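4-amino-4-deoxychorismate lyase (Legionella pneumophila, PDB 3LUL) belongs to the aminotransferase class IV family of pyridoxal-phosphate enzymes, built here as two chains with a covalently attached cofactor. Local coordinates at residues 43-48 with 199-204; 184-189 with 255-260; 232-235 with 241-244. All coordinates share one frame; numbering follows the deposited sequence. Where two conformers were deposited one is given.

Contact 1. Residues 43-48 with 199-204; sequences AYMHWE and PGITRA
Ile201 reaches from the first turn of helix 201-212 to the side of helix 43-57 and puts CD1 over His46, while CG2 faces Met45. The CH-pi part belongs to CD1, which lies over one face of the His46 imidazole, 3.4 Å from the ring centroid and 22° off the normal. It is displaced toward the rim, and the Ile201 CD1 to His46 ND1 distance is only 3.2 Å, a tight fit. An extended CG1-CD1 arm (chi2 163°) carries the methyl that far. His46 ND1, the ring atom closest to that methyl, is hydrogen-bonded to Glu31 OE1.

Apolar contacts make up the rest. Met45, modelled as selenomethionine, slides past Ile201 in the opposite direction, with SE 4.0 Å from Ile201 CG2. A bend at chi3 (81°) brings its methyl CE over to Ala204 CB at 4.2 Å. No hydrogen bond joins the two segments.

The chain beside this contact serves the cofactor: Gly200 is the N-cap of helix 201-212, and Ile201 N and Thr202 OG1 bind phosphate oxygens of the lysine-linked pyridoxal phosphate at position 141. The helix start would probably favour that anion electrostatically. Beyond helix 43-57, Ala43 packs on helix 65-78, whose Trp68 also touches His46, while Ile33 of strand 28-36 touches His46 as well.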
ATOM      1  N   ALA B  43     -16.826  -4.998 -19.280  1.00 10.71           N
ATOM      2  CA  ALA B  43     -17.322  -5.323 -17.949  1.00 10.15           C
ATOM      3  C   ALA B  43     -16.900  -6.731 -17.515  1.00 10.74           C
ATOM      4  O   ALA B  43     -16.594  -6.930 -16.355  1.00  8.06           O
ATOM      5  CB  ALA B  43     -18.843  -5.223 -17.912  1.00  9.49           C
ATOM      6  N   TYR B  44     -16.902  -7.683 -18.444  1.00 11.20           N
ATOM      7  CA  TYR B  44     -16.514  -9.068 -18.122  1.00 10.90           C
ATOM      8  C   TYR B  44     -15.060  -9.112 -17.686  1.00 10.14           C
ATOM      9  O   TYR B  44     -14.745  -9.659 -16.628  1.00  8.70           O
ATOM     10  CB  TYR B  44     -16.767 -10.058 -19.283  1.00 13.35           C
ATOM     11  CG  TYR B  44     -16.183 -11.392 -18.924  1.00 13.09           C
ATOM     12  CD1 TYR B  44     -14.964 -11.781 -19.416  1.00 14.18           C
ATOM     13  CD2 TYR B  44     -16.824 -12.236 -18.020  1.00 20.19           C
ATOM     14  CE1 TYR B  44     -14.394 -12.963 -19.062  1.00 17.80           C
ATOM     15  CE2 TYR B  44     -16.246 -13.452 -17.656  1.00 22.40           C
ATOM     16  CZ  TYR B  44     -15.025 -13.801 -18.188  1.00 23.21           C
ATOM     17  OH  TYR B  44     -14.388 -14.981 -17.876  1.00 31.59           O
HETATM   18  N   MSE B  45     -14.168  -8.539 -18.488  1.00 10.82           N
HETATM   19  CA  MSE B  45     -12.755  -8.633 -18.133  1.00  9.05           C
HETATM   20  C   MSE B  45     -12.421  -7.988 -16.789  1.00  8.64           C
HETATM   21  O   MSE B  45     -11.567  -8.498 -16.055  1.00  7.04           O
HETATM   22  CB  MSE B  45     -11.848  -8.122 -19.280  1.00 11.56           C
HETATM   23  CG  MSE B  45     -11.907  -9.018 -20.500  1.00 21.37           C
HETATM   24 SE   MSE B  45     -10.861  -8.273 -21.970  0.75 19.35          SE
HETATM   25  CE  MSE B  45      -9.187  -8.905 -21.302  1.00 20.22           C
ATOM     26  N   HIS B  46     -13.096  -6.884 -16.466  1.00  9.87           N
ATOM     27  CA  HIS B  46     -12.952  -6.241 -15.153  1.00  8.96           C
ATOM     28  C   HIS B  46     -13.458  -7.141 -14.021  1.00  8.69           C
ATOM     29  O   HIS B  46     -12.817  -7.270 -12.991  1.00  6.49           O
ATOM     30  CB  HIS B  46     -13.693  -4.908 -15.147  1.00  7.06           C
ATOM     31  CG  HIS B  46     -13.009  -3.851 -15.945  1.00  7.73           C
ATOM     32  ND1 HIS B  46     -11.832  -3.262 -15.532  1.00 10.97           N
ATOM     33  CD2 HIS B  46     -13.334  -3.264 -17.129  1.00 11.43           C
ATOM     34  CE1 HIS B  46     -11.441  -2.377 -16.440  1.00 11.10           C
ATOM     35  NE2 HIS B  46     -12.347  -2.342 -17.407  1.00 10.82           N
ATOM     36  N   TRP B  47     -14.627  -7.745 -14.221  1.00  7.22           N
ATOM     37  CA  TRP B  47     -15.166  -8.713 -13.227  1.00  6.47           C
ATOM     38  C   TRP B  47     -14.232  -9.890 -13.012  1.00  7.81           C
ATOM     39  O   TRP B  47     -14.017 -10.358 -11.895  1.00  8.22           O
ATOM     40  CB  TRP B  47     -16.544  -9.181 -13.732  1.00  8.92           C
ATOM     41  CG  TRP B  47     -17.238 -10.208 -12.924  1.00  9.63           C
ATOM     42  CD1 TRP B  47     -18.007  -9.999 -11.797  1.00  9.14           C
ATOM     43  CD2 TRP B  47     -17.228 -11.614 -13.152  1.00 10.31           C
ATOM     44  NE1 TRP B  47     -18.505 -11.197 -11.341  1.00 10.89           N
ATOM     45  CE2 TRP B  47     -18.033 -12.206 -12.145  1.00 11.64           C
ATOM     46  CE3 TRP B  47     -16.625 -12.434 -14.112  1.00 11.93           C
ATOM     47  CZ2 TRP B  47     -18.229 -13.578 -12.071  1.00 10.20           C
ATOM     48  CZ3 TRP B  47     -16.821 -13.797 -14.039  1.00 10.48           C
ATOM     49  CH2 TRP B  47     -17.631 -14.356 -13.033  1.00  8.38           C
ATOM     50  N   GLU B  48     -13.693 -10.404 -14.108  1.00  8.87           N
ATOM     51  CA  GLU B  48     -12.803 -11.571 -14.053  1.00  8.22           C
ATOM     52  C   GLU B  48     -11.565 -11.266 -13.233  1.00  8.29           C
ATOM     53  O   GLU B  48     -11.150 -12.042 -12.387  1.00  9.48           O
ATOM     54  CB  GLU B  48     -12.398 -11.959 -15.470  1.00  9.69           C
ATOM     55  CG  GLU B  48     -11.382 -13.069 -15.605  1.00 14.81           C
ATOM     56  CD  GLU B  48     -10.975 -13.331 -17.059  1.00 20.11           C
ATOM     57  OE1 GLU B  48     -10.800 -12.372 -17.860  1.00 20.19           O
ATOM     58  OE2 GLU B  48     -10.836 -14.517 -17.402  1.00 23.27           O
ATOM     59  N   PRO B 199      -1.263  -6.834 -14.907  1.00 14.57           N
ATOM     60  CA  PRO B 199      -1.703  -7.348 -16.213  1.00 15.91           C
ATOM     61  C   PRO B 199      -2.894  -6.562 -16.717  1.00 13.53           C
ATOM     62  O   PRO B 199      -4.045  -6.917 -16.476  1.00 13.61           O
ATOM     63  CB  PRO B 199      -2.092  -8.788 -15.905  1.00 18.64           C
ATOM     64  CG  PRO B 199      -2.602  -8.717 -14.464  1.00 21.30           C
ATOM     65  CD  PRO B 199      -1.786  -7.655 -13.785  1.00 13.73           C
ATOM     66  N   GLY B 200      -2.623  -5.440 -17.374  1.00 11.01           N
ATOM     67  CA  GLY B 200      -3.709  -4.554 -17.765  1.00  8.76           C
ATOM     68  C   GLY B 200      -4.660  -5.199 -18.760  1.00  8.59           C
ATOM     69  O   GLY B 200      -4.267  -6.052 -19.608  1.00 10.18           O
ATOM     70  N   ILE B 201      -5.923  -4.794 -18.648  1.00 10.08           N
ATOM     71  CA  ILE B 201      -6.948  -5.223 -19.603  1.00 11.75           C
ATOM     72  C   ILE B 201      -6.673  -4.604 -20.980  1.00  8.64           C
ATOM     73  O   ILE B 201      -6.875  -5.255 -21.992  1.00 10.01           O
ATOM     74  CB  ILE B 201      -8.367  -4.873 -19.110  1.00 10.85           C
ATOM     75  CG1 ILE B 201      -8.720  -5.792 -17.910  1.00 13.98           C
ATOM     76  CG2 ILE B 201      -9.450  -5.022 -20.210  1.00  9.37           C
ATOM     77  CD1 ILE B 201      -9.896  -5.294 -17.087  1.00 11.40           C
ATOM     78  N   THR B 202      -6.260  -3.345 -21.004  1.00  9.94           N
ATOM     79  CA  THR B 202      -6.065  -2.648 -22.265  1.00  8.52           C
ATOM     80  C   THR B 202      -4.882  -3.268 -22.974  1.00 10.73           C
ATOM     81  O   THR B 202      -4.945  -3.561 -24.171  1.00 11.55           O
ATOM     82  CB  THR B 202      -5.928  -1.115 -22.066  1.00 11.38           C
ATOM     83  OG1 THR B 202      -6.980  -0.640 -21.214  1.00 11.03           O
ATOM     84  CG2 THR B 202      -6.033  -0.365 -23.393  1.00 10.54           C
ATOM     85  N   ARG B 203      -3.818  -3.495 -22.213  1.00 11.03           N
ATOM     86  CA  ARG B 203      -2.624  -4.227 -22.662  1.00 10.46           C
ATOM     87  C   ARG B 203      -3.003  -5.560 -23.289  1.00 10.32           C
ATOM     88  O   ARG B 203      -2.564  -5.890 -24.380  1.00  9.06           O
ATOM     89  CB  ARG B 203      -1.686  -4.454 -21.459  1.00  9.51           C
ATOM     90  CG  ARG B 203      -0.510  -5.411 -21.678  1.00 11.54           C
ATOM     91  CD  ARG B 203       0.215  -5.774 -20.371  1.00 11.66           C
ATOM     92  NE  ARG B 203       1.409  -6.598 -20.605  1.00  9.47           N
ATOM     93  CZ  ARG B 203       1.410  -7.917 -20.872  1.00  9.91           C
ATOM     94  NH1 ARG B 203       0.287  -8.609 -20.938  1.00 13.49           N
ATOM     95  NH2 ARG B 203       2.550  -8.539 -21.121  1.00 13.57           N
ATOM     96  N   ALA B 204      -3.812  -6.343 -22.573  1.00  9.40           N
ATOM     97  CA  ALA B 204      -4.263  -7.654 -23.070  1.00 11.72           C
ATOM     98  C   ALA B 204      -5.050  -7.550 -24.382  1.00 13.06           C
ATOM     99  O   ALA B 204      -4.857  -8.363 -25.307  1.00 13.16           O
ATOM    100  CB  ALA B 204      -5.129  -8.350 -21.989  1.00 12.50           C
TER

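Contact 2. Residues 184-189 with 255-260; sequences ENNILY and VNHPII
Asn186 and Ile259 mark the closest backbone approach, CA to CA 7.5 Å, where the type I' turn from Glu184 to Ile187 faces the start of helix 258-269. Asn186 meets the helix start in two ways. Its carbonyl O lies 3.4 Å from Ile259 CD1, the end of an extended arm (chi2 -178°) that points at the turn. Its side-chain amide comes to the edge of the His257 imidazole, near the ring plane, with OD1 3.2 Å from His257 CE1; the amide and ring planes are almost perpendicular, 79° apart.

The other branch of Ile259 serves the strand that leaves the turn. CG2 packs against the isobutyl end of Leu188, 3.8 Å from CD1, as the two side chains run past each other in opposite directions. Ile183 of strand 179-184 touches Leu188, His257 and Ile259 alike, and Met215 adds to the packing on Ile259.

His257 is the N-cap of the helix. Its ND1 accepts the backbone N-H of Ile259 at 3.1 Å, with the donor practically in the ring plane. At the other nitrogen, NE2, a water is hydrogen-bonded at 2.9 Å; the same water accepts the N-H of Asn186, its oxygen 2.9 Å from Asn186 N. The imidazole is thus gripped at both nitrogens, which fixes its rotation. One nitrogen closes the helix start, and the other ties that start through solvent to an exposed hairpin turn, beside the apolar contact of Leu188 with Ile259.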
ATOM      1  N   GLU B 184       9.930  -0.344 -32.116  1.00 10.11           N
ATOM      2  CA  GLU B 184      11.204  -0.206 -32.774  1.00 11.86           C
ATOM      3  C   GLU B 184      11.195  -1.040 -34.054  1.00 10.78           C
ATOM      4  O   GLU B 184      10.865  -2.235 -34.014  1.00  8.04           O
ATOM      5  CB  GLU B 184      12.299  -0.702 -31.828  1.00 12.57           C
ATOM      6  CG  GLU B 184      13.711  -0.617 -32.407  1.00 20.12           C
ATOM      7  CD  GLU B 184      14.746  -1.155 -31.420  1.00 29.41           C
ATOM      8  OE1 GLU B 184      14.654  -2.354 -31.050  1.00 30.23           O
ATOM      9  OE2 GLU B 184      15.622  -0.367 -31.006  1.00 35.41           O
ATOM     10  N   ASN B 185      11.580  -0.394 -35.166  1.00  9.69           N
ATOM     11  CA  ASN B 185      11.584  -1.014 -36.502  0.50 10.90           C
ATOM     12  C   ASN B 185      10.267  -1.730 -36.797  1.00  9.95           C
ATOM     13  O   ASN B 185      10.259  -2.883 -37.234  1.00  7.90           O
ATOM     14  CB  ASN B 185      12.776  -1.982 -36.679  0.50 12.06           C
ATOM     15  CG  ASN B 185      14.115  -1.347 -36.321  0.50 16.06           C
ATOM     16  OD1 ASN B 185      14.321  -0.158 -36.545  0.50 14.52           O
ATOM     17  ND2 ASN B 185      15.021  -2.140 -35.741  0.50  9.47           N
ATOM     18  N   ASN B 186       9.155  -1.035 -36.528  1.00  9.16           N
ATOM     19  CA  ASN B 186       7.787  -1.520 -36.744  1.00  9.10           C
ATOM     20  C   ASN B 186       7.384  -2.761 -35.964  1.00  8.85           C
ATOM     21  O   ASN B 186       6.438  -3.464 -36.342  1.00 10.32           O
ATOM     22  CB  ASN B 186       7.531  -1.758 -38.242  1.00  8.66           C
ATOM     23  CG  ASN B 186       7.623  -0.495 -39.049  1.00  7.63           C
ATOM     24  OD1 ASN B 186       7.324   0.583 -38.547  1.00  9.12           O
ATOM     25  ND2 ASN B 186       8.008  -0.624 -40.327  1.00  7.74           N
ATOM     26  N   ILE B 187       8.107  -3.044 -34.897  1.00 10.58           N
ATOM     27  CA  ILE B 187       7.793  -4.160 -34.010  1.00  7.88           C
ATOM     28  C   ILE B 187       7.439  -3.588 -32.645  1.00  9.21           C
ATOM     29  O   ILE B 187       8.107  -2.661 -32.166  1.00  7.46           O
ATOM     30  CB  ILE B 187       8.990  -5.139 -33.868  1.00  9.15           C
ATOM     31  CG1 ILE B 187       9.348  -5.726 -35.256  1.00 12.86           C
ATOM     32  CG2 ILE B 187       8.671  -6.233 -32.821  1.00  7.58           C
ATOM     33  CD1 ILE B 187      10.779  -6.236 -35.384  1.00 16.66           C
ATOM     34  N   LEU B 188       6.374  -4.146 -32.061  1.00  7.52           N
ATOM     35  CA  LEU B 188       5.861  -3.719 -30.760  1.00  8.05           C
ATOM     36  C   LEU B 188       6.537  -4.548 -29.674  1.00  7.45           C
ATOM     37  O   LEU B 188       6.655  -5.746 -29.821  1.00  9.01           O
ATOM     38  CB  LEU B 188       4.351  -3.924 -30.683  1.00  9.44           C
ATOM     39  CG  LEU B 188       3.520  -2.876 -31.403  1.00 12.60           C
ATOM     40  CD1 LEU B 188       2.266  -3.504 -32.049  1.00 15.66           C
ATOM     41  CD2 LEU B 188       3.176  -1.738 -30.437  1.00 16.93           C
ATOM     42  N   TYR B 189       6.941  -3.905 -28.574  1.00  8.05           N
ATOM     43  CA  TYR B 189       7.527  -4.580 -27.419  1.00  8.58           C
ATOM     44  C   TYR B 189       6.802  -4.094 -26.141  1.00 10.16           C
ATOM     45  O   TYR B 189       6.368  -2.933 -26.059  1.00  9.74           O
ATOM     46  CB  TYR B 189       9.016  -4.270 -27.311  1.00  9.74           C
ATOM     47  CG  TYR B 189       9.846  -4.725 -28.482  1.00  9.80           C
ATOM     48  CD1 TYR B 189      10.015  -3.904 -29.604  1.00 11.25           C
ATOM     49  CD2 TYR B 189      10.449  -5.969 -28.486  1.00 15.75           C
ATOM     50  CE1 TYR B 189      10.782  -4.336 -30.720  1.00 12.24           C
ATOM     51  CE2 TYR B 189      11.225  -6.393 -29.567  1.00 16.96           C
ATOM     52  CZ  TYR B 189      11.379  -5.570 -30.679  1.00 12.51           C
ATOM     53  OH  TYR B 189      12.141  -5.960 -31.715  1.00 14.77           O
ATOM     54  N   VAL B 255       6.369  11.263 -31.388  1.00 11.98           N
ATOM     55  CA  VAL B 255       5.092  10.798 -30.832  1.00 12.57           C
ATOM     56  C   VAL B 255       4.169  10.116 -31.840  1.00 14.05           C
ATOM     57  O   VAL B 255       3.247   9.395 -31.448  1.00 15.84           O
ATOM     58  CB  VAL B 255       4.344  11.925 -30.100  1.00 13.76           C
ATOM     59  CG1 VAL B 255       5.170  12.398 -28.891  1.00 10.98           C
ATOM     60  CG2 VAL B 255       4.004  13.075 -31.034  1.00 12.32           C
ATOM     61  N   ASN B 256       4.451  10.281 -33.126  1.00 14.15           N
ATOM     62  CA  ASN B 256       3.610   9.693 -34.176  1.00 13.91           C
ATOM     63  C   ASN B 256       4.184   8.387 -34.712  1.00 12.72           C
ATOM     64  O   ASN B 256       5.396   8.230 -34.862  1.00 13.33           O
ATOM     65  CB  ASN B 256       3.398  10.701 -35.316  1.00 15.47           C
ATOM     66  CG  ASN B 256       2.560  11.892 -34.876  1.00 20.48           C
ATOM     67  OD1 ASN B 256       1.516  11.734 -34.211  1.00 29.26           O
ATOM     68  ND2 ASN B 256       3.034  13.078 -35.183  1.00 25.09           N
ATOM     69  N   HIS B 257       3.285   7.451 -34.985  1.00 14.30           N
ATOM     70  CA  HIS B 257       3.622   6.207 -35.643  1.00 12.80           C
ATOM     71  C   HIS B 257       2.349   5.630 -36.203  1.00 11.85           C
ATOM     72  O   HIS B 257       1.329   5.641 -35.533  1.00 11.67           O
ATOM     73  CB  HIS B 257       4.292   5.221 -34.678  1.00 12.39           C
ATOM     74  CG  HIS B 257       5.101   4.162 -35.361  1.00 10.22           C
ATOM     75  ND1 HIS B 257       4.533   3.106 -36.047  1.00 10.99           N
ATOM     76  CD2 HIS B 257       6.438   4.029 -35.509  1.00  8.58           C
ATOM     77  CE1 HIS B 257       5.491   2.348 -36.550  1.00  8.36           C
ATOM     78  NE2 HIS B 257       6.656   2.887 -36.235  1.00  8.48           N
ATOM     79  N   PRO B 258       2.394   5.119 -37.442  1.00 11.33           N
ATOM     80  CA  PRO B 258       1.183   4.497 -38.009  1.00 11.54           C
ATOM     81  C   PRO B 258       0.617   3.337 -37.187  1.00  8.36           C
ATOM     82  O   PRO B 258      -0.611   3.124 -37.160  1.00  6.17           O
ATOM     83  CB  PRO B 258       1.622   4.026 -39.412  1.00 11.88           C
ATOM     84  CG  PRO B 258       3.013   4.477 -39.605  1.00 14.66           C
ATOM     85  CD  PRO B 258       3.536   5.140 -38.384  1.00 12.60           C
ATOM     86  N   ILE B 259       1.493   2.595 -36.504  1.00  7.74           N
ATOM     87  CA  ILE B 259       1.055   1.503 -35.649  1.00  6.80           C
ATOM     88  C   ILE B 259       0.179   2.012 -34.510  1.00  9.36           C
ATOM     89  O   ILE B 259      -0.854   1.433 -34.211  1.00  9.51           O
ATOM     90  CB  ILE B 259       2.259   0.704 -35.111  1.00  6.96           C
ATOM     91  CG1 ILE B 259       2.921  -0.078 -36.273  1.00  8.61           C
ATOM     92  CG2 ILE B 259       1.866  -0.247 -33.934  1.00 10.98           C
ATOM     93  CD1 ILE B 259       4.145  -0.969 -35.847  1.00  9.68           C
ATOM     94  N   ILE B 260       0.557   3.145 -33.948  1.00  8.36           N
ATOM     95  CA  ILE B 260      -0.234   3.769 -32.872  1.00 10.03           C
ATOM     96  C   ILE B 260      -1.618   4.190 -33.401  1.00  7.79           C
ATOM     97  O   ILE B 260      -2.641   3.912 -32.748  1.00 10.33           O
ATOM     98  CB  ILE B 260       0.491   4.957 -32.223  1.00 11.20           C
ATOM     99  CG1 ILE B 260       1.803   4.469 -31.565  1.00  8.44           C
ATOM    100  CG2 ILE B 260      -0.438   5.655 -31.181  1.00 10.35           C
ATOM    101  CD1 ILE B 260       2.703   5.578 -30.966  1.00  9.27           C
TER
HETATM  102  O   HOH W   1       9.347   1.872 -36.542  1.00  6.56           O

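Contact 3. Residues 232-235 with 241-244; sequences AVFL and GIRR
Phe234 and Ile242 cross obliquely on one face of the sheet, as diagonal neighbours on adjacent antiparallel strands. The nearest atoms are Phe234 CD1 and Ile242 CG2 at 3.6 Å, and the ring's next atom along that side, CE1, follows the isoleucine out to its tip, 4.0 Å from Ile242 CD1. The phenyl stands between its own backbone N and carbonyl carbon (chi1 70°), which raises it off the strand beside Ile242. Its CB is meanwhile 3.3 Å from Arg243 O. Phe181, on strand 179-184, the other neighbour of strand 232-237, lays its ring parallel to that of Phe234.

Strands 232-237 and 241-248 form a beta hairpin, strongly twisted, with 138° between the local strand directions. Within it Phe234 and Arg244 are a non-hydrogen-bonded pair, and Leu235 and Arg243 the hydrogen-bonded pair that follows. Leu235 N gives to Arg243 O at 2.8 Å, nearly straight at 166°, and Arg243 N returns a bond to Leu235 O at 2.9 Å. That same Leu235 O receives a CA-H...O contact from Ile242 CA at 3.3 Å.

On the face opposite Phe234, Leu235 and Arg243 stand side by side, CB to CB 4.4 Å; both touch Val122 of strand 122-131, and the arginine chain then bends at chi2 and leads off to His120 O, bound through NE. Arg244, on the Phe234 face, runs to helix 258-269, where NH2 makes a salt bridge with Asp261.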
ATOM      1  N   ALA B 232       9.122   4.945 -30.886  1.00  9.72           N
ATOM      2  CA  ALA B 232       8.029   5.562 -30.146  1.00  7.34           C
ATOM      3  C   ALA B 232       7.766   4.748 -28.919  1.00  8.71           C
ATOM      4  O   ALA B 232       8.131   3.574 -28.869  1.00  6.95           O
ATOM      5  CB  ALA B 232       6.755   5.626 -30.959  1.00 10.52           C
ATOM      6  N   VAL B 233       7.093   5.399 -27.980  1.00  8.74           N
ATOM      7  CA  VAL B 233       6.760   4.832 -26.701  1.00  8.27           C
ATOM      8  C   VAL B 233       5.375   5.316 -26.390  1.00  9.58           C
ATOM      9  O   VAL B 233       5.039   6.505 -26.608  1.00 10.34           O
ATOM     10  CB  VAL B 233       7.690   5.302 -25.565  1.00 10.68           C
ATOM     11  CG1 VAL B 233       7.277   4.693 -24.245  1.00  5.81           C
ATOM     12  CG2 VAL B 233       9.188   4.949 -25.883  1.00 11.58           C
ATOM     13  N   PHE B 234       4.567   4.431 -25.830  1.00 11.83           N
ATOM     14  CA  PHE B 234       3.165   4.822 -25.447  1.00  7.19           C
ATOM     15  C   PHE B 234       2.636   3.988 -24.283  1.00  7.95           C
ATOM     16  O   PHE B 234       3.181   2.943 -23.933  1.00  9.27           O
ATOM     17  CB  PHE B 234       2.207   4.784 -26.661  1.00  7.89           C
ATOM     18  CG  PHE B 234       1.885   3.399 -27.178  1.00  8.96           C
ATOM     19  CD1 PHE B 234       0.877   2.637 -26.597  1.00  7.46           C
ATOM     20  CD2 PHE B 234       2.607   2.850 -28.237  1.00  8.93           C
ATOM     21  CE1 PHE B 234       0.566   1.377 -27.099  1.00  9.73           C
ATOM     22  CE2 PHE B 234       2.311   1.576 -28.744  1.00 12.70           C
ATOM     23  CZ  PHE B 234       1.304   0.842 -28.180  1.00 10.81           C
ATOM     24  N   LEU B 235       1.584   4.484 -23.655  1.00  8.60           N
ATOM     25  CA  LEU B 235       1.014   3.847 -22.458  1.00  8.68           C
ATOM     26  C   LEU B 235      -0.426   3.431 -22.689  1.00 11.23           C
ATOM     27  O   LEU B 235      -1.088   3.990 -23.546  1.00  9.54           O
ATOM     28  CB  LEU B 235       1.029   4.830 -21.315  1.00  9.01           C
ATOM     29  CG  LEU B 235       2.364   5.528 -21.037  1.00 10.62           C
ATOM     30  CD1 LEU B 235       2.176   6.615 -19.956  1.00 12.25           C
ATOM     31  CD2 LEU B 235       3.417   4.521 -20.625  1.00  9.28           C
ATOM     32  N   GLY B 241      -7.118   4.858 -22.738  1.00 11.69           N
ATOM     33  CA  GLY B 241      -6.727   4.114 -23.911  1.00 13.02           C
ATOM     34  C   GLY B 241      -5.236   4.294 -24.104  1.00 11.92           C
ATOM     35  O   GLY B 241      -4.453   4.174 -23.153  1.00 13.23           O
ATOM     36  N   ILE B 242      -4.842   4.603 -25.323  1.00 10.08           N
ATOM     37  CA  ILE B 242      -3.448   4.786 -25.645  1.00 10.24           C
ATOM     38  C   ILE B 242      -3.089   6.258 -25.431  1.00 10.84           C
ATOM     39  O   ILE B 242      -3.795   7.167 -25.935  1.00 13.15           O
ATOM     40  CB  ILE B 242      -3.156   4.348 -27.112  1.00 10.44           C
ATOM     41  CG1 ILE B 242      -3.203   2.830 -27.213  1.00 12.52           C
ATOM     42  CG2 ILE B 242      -1.807   4.900 -27.586  1.00 10.85           C
ATOM     43  CD1 ILE B 242      -3.069   2.273 -28.621  1.00 12.88           C
ATOM     44  N   ARG B 243      -1.986   6.478 -24.723  1.00 10.57           N
ATOM     45  CA  ARG B 243      -1.452   7.816 -24.455  1.00 10.67           C
ATOM     46  C   ARG B 243      -0.028   7.838 -24.995  1.00 12.10           C
ATOM     47  O   ARG B 243       0.802   6.972 -24.673  1.00 11.22           O
ATOM     48  CB  ARG B 243      -1.481   8.102 -22.963  1.00 15.26           C
ATOM     49  CG  ARG B 243      -1.052   9.518 -22.533  1.00 21.31           C
ATOM     50  CD  ARG B 243      -2.239  10.511 -22.446  1.00 24.09           C
ATOM     51  NE  ARG B 243      -1.776  11.904 -22.245  1.00 22.35           N
ATOM     52  CZ  ARG B 243      -1.730  12.555 -21.074  1.00 20.73           C
ATOM     53  NH1 ARG B 243      -2.095  11.965 -19.937  1.00 28.51           N
ATOM     54  NH2 ARG B 243      -1.272  13.809 -21.021  1.00 24.19           N
ATOM     55  N   ARG B 244       0.250   8.830 -25.841  1.00 10.03           N
ATOM     56  CA  ARG B 244       1.558   8.937 -26.465  1.00  8.90           C
ATOM     57  C   ARG B 244       2.538   9.502 -25.466  1.00  8.24           C
ATOM     58  O   ARG B 244       2.164  10.320 -24.627  1.00 10.89           O
ATOM     59  CB  ARG B 244       1.478   9.839 -27.707  1.00 10.00           C
ATOM     60  CG  ARG B 244       0.576   9.306 -28.802  1.00 10.73           C
ATOM     61  CD  ARG B 244       0.281  10.378 -29.839  1.00 14.21           C
ATOM     62  NE  ARG B 244      -0.826   9.986 -30.726  1.00 19.48           N
ATOM     63  CZ  ARG B 244      -0.724   9.335 -31.893  1.00 15.77           C
ATOM     64  NH1 ARG B 244       0.453   8.985 -32.400  1.00 15.99           N
ATOM     65  NH2 ARG B 244      -1.827   9.047 -32.584  1.00 18.38           N
TER

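Overall arrangement
From the N terminus, the chain passes strands 28-36 and 39-40 and enters helix 43-57, and contact 1 closes a loop of 150 residues when it reaches helix 201-212. Before that, strand 187-190 has already opened contact 2, so these two cross; contact 2 closes only at helix 258-269. The hairpin of contact 3 opens and closes within that second loop, after contact 1 is complete. Contact 1 joins the N-terminal part to the cofactor-binding helix start, whereas contact 3 lies within the larger sheet, and contact 2 sets helix 258-269 against the turn at its strand 187-190. The centres of contacts 2 and 3 are 10 Å apart, and they touch where Arg244 NH1 meets Val255 O and Ile260 packs on Phe234.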